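Local coordinates for protein acetyl xylan esterase II (Penicillium purpurogenum, PDB 1G66) that removes acetyl groups from xylan as a serine esterase of the cutinase family, with an alpha/beta-hydrolase type of fold, at residues S16-G20 and T37-I41. Residues are numbered along the deposited sequence; the frame is centred on the assembly and turned at random.
Sequences SPGYG and TAEAI
The ring of Tyr-19 lies over the strand 37-40, with the methyl of Ala-40 under one face. That CB sits 4.1 Å from the ring centroid and 14° off the ring normal, a CH-pi contact displaced toward the rim on the CE2 side. The CB of Ala-38 meets the far end of the tyrosine instead, 3.3 Å from OH, and approaches the ring obliquely. With CG anti to the carbonyl carbon (chi1 -64°), the Tyr-19 side chain carries its phenol from the loop across the strand, placing OH over the Ala-38 to Glu-39 main chain.

The phenol also rests on the main chain between the two alanines: Tyr-19 OH is 3.1 Å from the carbonyl carbon of Glu-39, and CE2 is 3.5 Å from Glu-39 O. The nearby backbone N and O atoms are badly angled, and no direct hydrogen bond joins the segments. Strand 37-40 is an outermost strand of the parallel sheet in this alpha/beta-hydrolase-type fold; strand 5-10, helix 23-32 and strand 37-40 form a beta-alpha-beta crossover, and residues 16-20 lie in its first loop. Val-26 of that helix touches both Tyr-19 and Ala-38, linking helix, loop and edge strand. A serine in place of Tyr-19 would probably leave the Ala-40 methyl without its aromatic cover and open a gap beside Ala-38.

Polar linkage comes through one water, which donates to Gly-18 O at 2.8 Å and to Ile-41 O at 2.7 Å. The same Gly-18 O packs 3.5 Å from Ala-40 CB, bringing the loop backbone against the strand's last residue.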
loop_
_atom_site.group_PDB
_atom_site.type_symbol
_atom_site.label_atom_id
_atom_site.label_comp_id
_atom_site.label_asym_id
_atom_site.label_seq_id
_atom_site.Cartn_x
_atom_site.Cartn_y
_atom_site.Cartn_z
ATOM N N SER A 16 9.226 10.447 -8.232
ATOM C CA SER A 16 8.873 10.700 -9.611
ATOM C C SER A 16 7.801 9.720 -10.075
ATOM O O SER A 16 7.630 8.651 -9.508
ATOM C CB SER A 16 10.128 10.577 -10.482
ATOM O OG SER A 16 11.081 11.556 -10.069
ATOM N N PRO A 17 7.073 10.081 -11.122
ATOM C CA PRO A 17 6.022 9.211 -11.604
ATOM C C PRO A 17 6.516 7.806 -11.818
ATOM O O PRO A 17 7.620 7.597 -12.337
ATOM C CB PRO A 17 5.572 9.892 -12.911
ATOM C CG PRO A 17 5.838 11.340 -12.618
ATOM C CD PRO A 17 7.156 11.328 -11.912
ATOM N N GLY A 18 5.667 6.843 -11.460
ATOM C CA GLY A 18 6.016 5.458 -11.491
ATOM C C GLY A 18 5.846 4.833 -10.125
ATOM O O GLY A 18 4.917 5.173 -9.384
ATOM N N TYR A 19 6.706 3.881 -9.819
ATOM C CA TYR A 19 6.561 3.068 -8.640
ATOM C C TYR A 19 7.264 3.584 -7.415
ATOM O O TYR A 19 6.990 3.138 -6.282
ATOM C CB TYR A 19 7.126 1.647 -8.931
ATOM C CG TYR A 19 6.310 0.967 -10.011
ATOM C CD1 TYR A 19 6.702 0.960 -11.336
ATOM C CD2 TYR A 19 5.103 0.388 -9.739
ATOM C CE1 TYR A 19 5.911 0.327 -12.289
ATOM C CE2 TYR A 19 4.328 -0.214 -10.678
ATOM C CZ TYR A 19 4.734 -0.217 -11.968
ATOM O OH TYR A 19 3.930 -0.837 -12.875
ATOM N N GLY A 20 8.244 4.476 -7.587
ATOM C CA GLY A 20 9.073 4.833 -6.473
ATOM C C GLY A 20 9.620 3.606 -5.783
ATOM O O GLY A 20 9.994 2.641 -6.446
ATOM N N THR A 37 1.742 -8.581 -15.280
ATOM C CA THR A 37 1.857 -7.172 -15.646
ATOM C C THR A 37 1.669 -6.319 -14.401
ATOM O O THR A 37 1.155 -6.782 -13.370
ATOM C CB THR A 37 0.871 -6.763 -16.728
ATOM O OG1 THR A 37 -0.436 -7.042 -16.216
ATOM C CG2 THR A 37 1.079 -7.569 -18.004
ATOM N N ALA A 38 2.080 -5.082 -14.523
ATOM C CA ALA A 38 2.021 -4.140 -13.425
ATOM C C ALA A 38 1.643 -2.770 -13.948
ATOM O O ALA A 38 1.961 -2.406 -15.094
ATOM C CB ALA A 38 3.329 -4.060 -12.692
ATOM N N GLU A 39 1.000 -1.990 -13.080
ATOM C CA GLU A 39 0.792 -0.577 -13.332
ATOM C C GLU A 39 1.071 0.198 -12.058
ATOM O O GLU A 39 0.840 -0.285 -10.961
ATOM C CB GLU A 39 -0.636 -0.266 -13.812
ATOM C CG GLU A 39 -1.712 -0.525 -12.780
ATOM C CD GLU A 39 -3.086 -0.384 -13.410
ATOM O OE1 GLU A 39 -3.701 0.680 -13.310
ATOM O OE2 GLU A 39 -3.541 -1.391 -14.000
ATOM N N ALA A 40 1.537 1.440 -12.238
ATOM C CA ALA A 40 1.669 2.358 -11.157
ATOM C C ALA A 40 0.395 3.098 -10.952
ATOM O O ALA A 40 -0.319 3.456 -11.872
ATOM C CB ALA A 40 2.787 3.343 -11.459
ATOM N N ILE A 41 0.036 3.376 -9.691
ATOM C CA ILE A 41 -1.065 4.242 -9.348
ATOM C C ILE A 41 -0.600 5.660 -9.488
ATOM O O ILE A 41 0.294 6.114 -8.739
ATOM C CB ILE A 41 -1.530 4.001 -7.896
ATOM C CG1 ILE A 41 -1.967 2.552 -7.675
ATOM C CG2 ILE A 41 -2.587 4.990 -7.515
ATOM C CD1 ILE A 41 -3.154 2.142 -8.471
HETATM O O HOH W 1 2.749 5.789 -7.752
#